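Local coordinates for uncharacterized protein (Aeromonas hydrophila J-1, PDB 6R1J), which is the AhlC component, here in soluble form, of the tripartite alpha-pore-forming toxin AHL, which probably perforates target-cell membranes, at residues Thr99-Leu103 with Val218-Gly222; Ser106-Asn110 with Phe211-Ile215. The protein carries 3 engineered substitutions. All blocks are in the same frame, centred on the assembly; numbering follows the deposited sequence.

Contact 1: Thr99-Leu103 with Val218-Gly222; sequences TAQTL and VSKVG
Thr99 lays its methyl over the backbone of the opposing helix: Thr99 CG2 sits 3.7 Å from Val218 O, 3.7 Å from Gly222 N and 4.0 Å from Val221 CG1. Its m rotamer (chi1 -54°) turns OG1 back to the carbonyl of Ile95 in its own helix, so the methyl faces the partner. Both segments are regular alpha helix, with Leu103 N to Thr99 O at 2.8 Å and Gly222 N to Val218 O at 3.0 Å. Their axes run antiparallel at 155° and approach to 9.3 Å, pairing Thr99 with Gly222 (CA to CA 6.0 Å) and Leu103 with Val218 (CA to CA 6.1 Å). This is the antiparallel pairing of long helices in the elongated bundle of an alpha-pore-forming toxin component. Val218, in the t rotamer, points between Thr99 and Leu103; Val218 CG1 lies 3.9 Å from Leu103 CB and 4.4 Å from Thr102 CG2. Leu103 (chi1 t, chi2 p) places CD1 4.0 Å from Ser219 CB. Thr102 OG1 is hydrogen-bonded to Leu98 O. Thr99 and Thr102 also touch Met51 of helix 28-70. Val221 touches Leu261 of helix 244-264, and the Val221 side chain lies about 4 Å from a sodium ion bound by Thr224 and Asp264.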
ATOM      1  N   THR A  99     -19.315  -1.693 -31.344  1.00 39.91           N
ATOM      2  CA  THR A  99     -19.216  -1.918 -29.886  1.00 37.76           C
ATOM      3  C   THR A  99     -18.280  -3.111 -29.630  1.00 38.09           C
ATOM      4  O   THR A  99     -17.354  -2.965 -28.811  1.00 39.68           O
ATOM      5  CB  THR A  99     -20.599  -2.103 -29.271  1.00 37.15           C
ATOM      6  OG1 THR A  99     -21.402  -0.973 -29.635  1.00 41.45           O
ATOM      7  CG2 THR A  99     -20.506  -2.233 -27.769  1.00 40.45           C
ATOM      8  N   ALA A 100     -18.517  -4.254 -30.271  1.00 39.65           N
ATOM      9  CA  ALA A 100     -17.672  -5.472 -30.147  1.00 41.77           C
ATOM     10  C   ALA A 100     -16.200  -5.131 -30.483  1.00 38.48           C
ATOM     11  O   ALA A 100     -15.275  -5.560 -29.746  1.00 38.46           O
ATOM     12  CB  ALA A 100     -18.227  -6.578 -31.039  1.00 39.96           C
ATOM     13  N   GLN A 101     -15.973  -4.377 -31.547  1.00 38.27           N
ATOM     14  CA  GLN A 101     -14.621  -3.930 -31.983  1.00 42.73           C
ATOM     15  C   GLN A 101     -13.985  -3.054 -30.915  1.00 44.95           C
ATOM     16  O   GLN A 101     -12.770  -3.223 -30.604  1.00 39.00           O
ATOM     17  CB  GLN A 101     -14.722  -3.147 -33.291  1.00 39.32           C
ATOM     18  CG  GLN A 101     -15.110  -4.054 -34.441  1.00 43.56           C
ATOM     19  CD  GLN A 101     -15.262  -3.336 -35.760  1.00 46.33           C
ATOM     20  OE1 GLN A 101     -15.371  -2.105 -35.830  1.00 47.69           O
ATOM     21  NE2 GLN A 101     -15.272  -4.131 -36.819  1.00 43.53           N
ATOM     22  N   THR A 102     -14.763  -2.115 -30.381  1.00 36.58           N
ATOM     23  CA  THR A 102     -14.277  -1.213 -29.335  1.00 36.23           C
ATOM     24  C   THR A 102     -13.905  -2.047 -28.110  1.00 31.27           C
ATOM     25  O   THR A 102     -12.867  -1.745 -27.501  1.00 35.94           O
ATOM     26  CB  THR A 102     -15.311  -0.143 -28.971  1.00 40.29           C
ATOM     27  OG1 THR A 102     -15.660   0.538 -30.177  1.00 41.69           O
ATOM     28  CG2 THR A 102     -14.775   0.835 -27.951  1.00 45.54           C
ATOM     29  N   LEU A 103     -14.714  -3.048 -27.766  1.00 32.36           N
ATOM     30  CA  LEU A 103     -14.427  -3.856 -26.570  1.00 32.75           C
ATOM     31  C   LEU A 103     -13.131  -4.640 -26.832  1.00 34.68           C
ATOM     32  O   LEU A 103     -12.282  -4.706 -25.942  1.00 36.79           O
ATOM     33  CB  LEU A 103     -15.595  -4.794 -26.307  1.00 32.37           C
ATOM     34  CG  LEU A 103     -15.446  -5.706 -25.096  1.00 32.32           C
ATOM     35  CD1 LEU A 103     -15.252  -4.917 -23.820  1.00 36.14           C
ATOM     36  CD2 LEU A 103     -16.629  -6.644 -24.969  1.00 40.00           C
ATOM     37  N   VAL A 218     -18.443  -0.615 -21.728  1.00 32.69           N
ATOM     38  CA  VAL A 218     -18.552  -0.972 -23.162  1.00 30.28           C
ATOM     39  C   VAL A 218     -19.185  -2.347 -23.255  1.00 32.23           C
ATOM     40  O   VAL A 218     -20.071  -2.585 -24.114  1.00 32.34           O
ATOM     41  CB  VAL A 218     -17.204  -0.914 -23.888  1.00 30.01           C
ATOM     42  CG1 VAL A 218     -17.346  -1.462 -25.283  1.00 38.23           C
ATOM     43  CG2 VAL A 218     -16.673   0.503 -23.930  1.00 31.86           C
ATOM     44  N   SER A 219     -18.765  -3.262 -22.388  1.00 31.68           N
ATOM     45  CA  SER A 219     -19.294  -4.631 -22.420  1.00 30.95           C
ATOM     46  C   SER A 219     -20.795  -4.587 -22.050  1.00 37.05           C
ATOM     47  O   SER A 219     -21.599  -5.293 -22.697  1.00 33.16           O
ATOM     48  CB  SER A 219     -18.495  -5.550 -21.515  1.00 33.78           C
ATOM     49  OG  SER A 219     -19.150  -6.780 -21.392  1.00 36.53           O
ATOM     50  N   LYS A 220     -21.177  -3.756 -21.082  1.00 32.55           N
ATOM     51  CA  LYS A 220     -22.611  -3.650 -20.653  1.00 32.05           C
ATOM     52  C   LYS A 220     -23.415  -3.136 -21.848  1.00 30.54           C
ATOM     53  O   LYS A 220     -24.419  -3.735 -22.180  1.00 34.23           O
ATOM     54  CB  LYS A 220     -22.718  -2.776 -19.397  1.00 36.15           C
ATOM     55  CG  LYS A 220     -24.117  -2.759 -18.791  1.00 40.86           C
ATOM     56  CD  LYS A 220     -24.253  -2.009 -17.483  1.00 46.68           C
ATOM     57  CE  LYS A 220     -25.603  -2.302 -16.825  1.00 53.61           C
ATOM     58  NZ  LYS A 220     -26.750  -2.108 -17.762  1.00 49.60           N
ATOM     59  N   VAL A 221     -22.881  -2.165 -22.586  1.00 33.76           N
ATOM     60  CA  VAL A 221     -23.558  -1.594 -23.781  1.00 31.93           C
ATOM     61  C   VAL A 221     -23.780  -2.702 -24.822  1.00 36.66           C
ATOM     62  O   VAL A 221     -24.897  -2.804 -25.365  1.00 31.99           O
ATOM     63  CB  VAL A 221     -22.794  -0.371 -24.301  1.00 33.54           C
ATOM     64  CG1 VAL A 221     -23.126  -0.056 -25.736  1.00 37.99           C
ATOM     65  CG2 VAL A 221     -23.016   0.841 -23.394  1.00 34.67           C
ATOM     66  N   GLY A 222     -22.748  -3.478 -25.150  1.00 36.74           N
ATOM     67  CA  GLY A 222     -22.873  -4.655 -26.027  1.00 34.63           C
ATOM     68  C   GLY A 222     -23.913  -5.650 -25.535  1.00 35.18           C
ATOM     69  O   GLY A 222     -24.709  -6.119 -26.363  1.00 37.93           O
TER

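Contact 2: Ser106-Asn110 with Phe211-Ile215; sequences SQSAN and FGSLI
Two alpha-helical segments, 106-110 and 211-215, run antiparallel at 161° with axes 10.3 Å apart at their closest. The register sets Asn110 against Phe211 (CA to CA 6.9 Å) and Ser106 against Ile215 (CA to CA 6.4 Å), one helical turn apart on each side; the turns are closed by Asn110 N to Ser106 O at 3.0 Å and Ile215 N to Phe211 O at 2.9 Å. Phe211, with chi1 at -153° (t), lays its ring obliquely against Ser106, Ala109 and Asn110. Asn110 CB covers one face in a CH-pi contact, 4.1 Å from the centroid of the Phe211 ring and 27° off the normal, and Ala109 CB meets the ring edge 3.9 Å from Phe211 CE2. Further along the ring, Phe211 CE1 is 3.7 Å from Ser106 CB and Phe211 CZ 3.5 Å from Ser106 O. Asn110 OD1, 3.5 Å from Phe211 CD2, is hydrogen-bonded to Ser208 OG, about one turn before Phe211 in helix 163-236. Leu214 brings CD2 to 3.9 Å from Ser106 OG, a hydroxyl hydrogen-bonded to Thr102 O. Ile215 (chi1 m, chi2 t) fills the space between Ser106, Gln107 and Asn110: Ile215 CG1 is 3.5 Å from Ser106 CB, CD1 3.7 Å from Asn110 CB, and CG2 4.0 Å from Gln107 CG. Phe211, Leu214 and Ile215 are buried here against Ser106 and Ala109, with the partly exposed Gln107 and Asn110 at the border, inside the antiparallel bundle. Helix 28-70 packs against both segments, through Leu44 on Ser106 and Phe211 and Val40 on Ala109, while helix 5-21 adds Met13 beside Phe211 and Ile10 beside Leu214.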
ATOM      1  N   SER A 106     -10.044  -2.517 -26.599  1.00 34.70           N
ATOM      2  CA  SER A 106      -9.839  -2.152 -25.176  1.00 31.99           C
ATOM      3  C   SER A 106      -9.226  -3.326 -24.405  1.00 32.28           C
ATOM      4  O   SER A 106      -8.251  -3.104 -23.697  1.00 33.67           O
ATOM      5  CB  SER A 106     -11.120  -1.668 -24.546  1.00 31.92           C
ATOM      6  OG  SER A 106     -11.540  -0.466 -25.184  1.00 32.74           O
ATOM      7  N   GLN A 107      -9.830  -4.505 -24.477  1.00 31.77           N
ATOM      8  CA  GLN A 107      -9.317  -5.687 -23.753  1.00 37.76           C
ATOM      9  C   GLN A 107      -7.868  -5.993 -24.191  1.00 41.21           C
ATOM     10  O   GLN A 107      -7.072  -6.329 -23.305  1.00 36.56           O
ATOM     11  CB  GLN A 107     -10.233  -6.880 -23.964  1.00 38.15           C
ATOM     12  CG  GLN A 107     -11.499  -6.763 -23.140  1.00 44.05           C
ATOM     13  CD  GLN A 107     -12.522  -7.762 -23.594  1.00 43.80           C
ATOM     14  OE1 GLN A 107     -12.526  -8.169 -24.758  1.00 44.30           O
ATOM     15  NE2 GLN A 107     -13.377  -8.172 -22.663  1.00 49.19           N
ATOM     16  N   SER A 108      -7.556  -5.897 -25.483  1.00 39.87           N
ATOM     17  CA  SER A 108      -6.177  -6.149 -25.995  1.00 39.22           C
ATOM     18  C   SER A 108      -5.201  -5.235 -25.276  1.00 35.93           C
ATOM     19  O   SER A 108      -4.236  -5.722 -24.742  1.00 35.35           O
ATOM     20  CB  SER A 108      -6.047  -5.941 -27.467  1.00 39.34           C
ATOM     21  OG  SER A 108      -6.896  -6.846 -28.116  1.00 51.76           O
ATOM     22  N   ALA A 109      -5.434  -3.937 -25.334  1.00 33.21           N
ATOM     23  CA  ALA A 109      -4.505  -2.949 -24.773  1.00 34.79           C
ATOM     24  C   ALA A 109      -4.387  -3.166 -23.254  1.00 38.35           C
ATOM     25  O   ALA A 109      -3.251  -3.065 -22.708  1.00 32.05           O
ATOM     26  CB  ALA A 109      -4.966  -1.546 -25.093  1.00 31.71           C
ATOM     27  N   ASN A 110      -5.526  -3.344 -22.580  1.00 31.90           N
ATOM     28  CA  ASN A 110      -5.539  -3.451 -21.096  1.00 31.44           C
ATOM     29  C   ASN A 110      -4.788  -4.728 -20.683  1.00 30.68           C
ATOM     30  O   ASN A 110      -4.038  -4.699 -19.708  1.00 29.35           O
ATOM     31  CB  ASN A 110      -6.958  -3.446 -20.533  1.00 30.01           C
ATOM     32  CG  ASN A 110      -6.984  -3.196 -19.043  1.00 30.24           C
ATOM     33  OD1 ASN A 110      -6.278  -2.325 -18.527  1.00 32.75           O
ATOM     34  ND2 ASN A 110      -7.811  -3.953 -18.357  1.00 37.35           N
ATOM     35  N   PHE A 211      -9.387   1.942 -16.856  1.00 32.37           N
ATOM     36  CA  PHE A 211      -9.591   1.260 -18.154  1.00 32.19           C
ATOM     37  C   PHE A 211     -10.614   0.140 -17.932  1.00 33.60           C
ATOM     38  O   PHE A 211     -11.489  -0.115 -18.785  1.00 31.60           O
ATOM     39  CB  PHE A 211      -8.268   0.691 -18.690  1.00 33.58           C
ATOM     40  CG  PHE A 211      -8.157   0.534 -20.182  1.00 31.83           C
ATOM     41  CD1 PHE A 211      -9.254   0.616 -21.028  1.00 35.56           C
ATOM     42  CD2 PHE A 211      -6.917   0.279 -20.752  1.00 34.26           C
ATOM     43  CE1 PHE A 211      -9.107   0.535 -22.414  1.00 34.19           C
ATOM     44  CE2 PHE A 211      -6.782   0.112 -22.129  1.00 33.86           C
ATOM     45  CZ  PHE A 211      -7.871   0.251 -22.959  1.00 34.94           C
ATOM     46  N   GLY A 212     -10.464  -0.615 -16.840  1.00 31.72           N
ATOM     47  CA  GLY A 212     -11.403  -1.716 -16.530  1.00 31.82           C
ATOM     48  C   GLY A 212     -12.844  -1.190 -16.406  1.00 30.78           C
ATOM     49  O   GLY A 212     -13.789  -1.890 -16.814  1.00 28.51           O
ATOM     50  N   SER A 213     -13.037  -0.023 -15.794  1.00 32.22           N
ATOM     51  CA  SER A 213     -14.392   0.568 -15.639  1.00 32.98           C
ATOM     52  C   SER A 213     -14.934   0.893 -17.033  1.00 31.99           C
ATOM     53  O   SER A 213     -16.115   0.635 -17.305  1.00 31.74           O
ATOM     54  CB  SER A 213     -14.362   1.764 -14.752  1.00 35.23           C
ATOM     55  OG  SER A 213     -14.100   1.351 -13.427  1.00 41.53           O
ATOM     56  N   LEU A 214     -14.084   1.425 -17.905  1.00 32.13           N
ATOM     57  CA  LEU A 214     -14.472   1.699 -19.311  1.00 32.16           C
ATOM     58  C   LEU A 214     -14.876   0.399 -20.016  1.00 30.88           C
ATOM     59  O   LEU A 214     -15.960   0.365 -20.654  1.00 29.83           O
ATOM     60  CB  LEU A 214     -13.341   2.453 -20.012  1.00 31.95           C
ATOM     61  CG  LEU A 214     -13.572   2.810 -21.488  1.00 35.77           C
ATOM     62  CD1 LEU A 214     -12.738   4.037 -21.866  1.00 41.05           C
ATOM     63  CD2 LEU A 214     -13.230   1.650 -22.408  1.00 34.46           C
ATOM     64  N   ILE A 215     -14.064  -0.650 -19.910  1.00 32.63           N
ATOM     65  CA  ILE A 215     -14.328  -1.959 -20.575  1.00 30.52           C
ATOM     66  C   ILE A 215     -15.638  -2.554 -20.060  1.00 29.16           C
ATOM     67  O   ILE A 215     -16.395  -3.084 -20.857  1.00 29.45           O
ATOM     68  CB  ILE A 215     -13.109  -2.873 -20.362  1.00 33.23           C
ATOM     69  CG1 ILE A 215     -11.960  -2.409 -21.268  1.00 34.50           C
ATOM     70  CG2 ILE A 215     -13.441  -4.344 -20.557  1.00 33.54           C
ATOM     71  CD1 ILE A 215     -10.603  -3.037 -20.889  1.00 36.46           C
TER

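Overall arrangement
From the N terminus, helices 5-21 and 28-70 come first and supply neighbours to the later pairing. Helix 78-157 then carries 99-103 and, a little further on, 106-110. The chain continues to the turn after residue 157 and comes back along helix 163-236, reaching 211-215 before 218-222. Contact 2 therefore closes the inner loop and contact 1 the outer one, as successive levels of one antiparallel helix pair, 78-157 with 163-236. Their centres are 10 Å apart, and Leu103 CD1 of contact 1 packs 3.7 Å from Ile215 O of contact 2. Helix 28-70 touches both; helix 5-21 adjoins contact 2 and the C-terminal helix 244-264 adjoins contact 1.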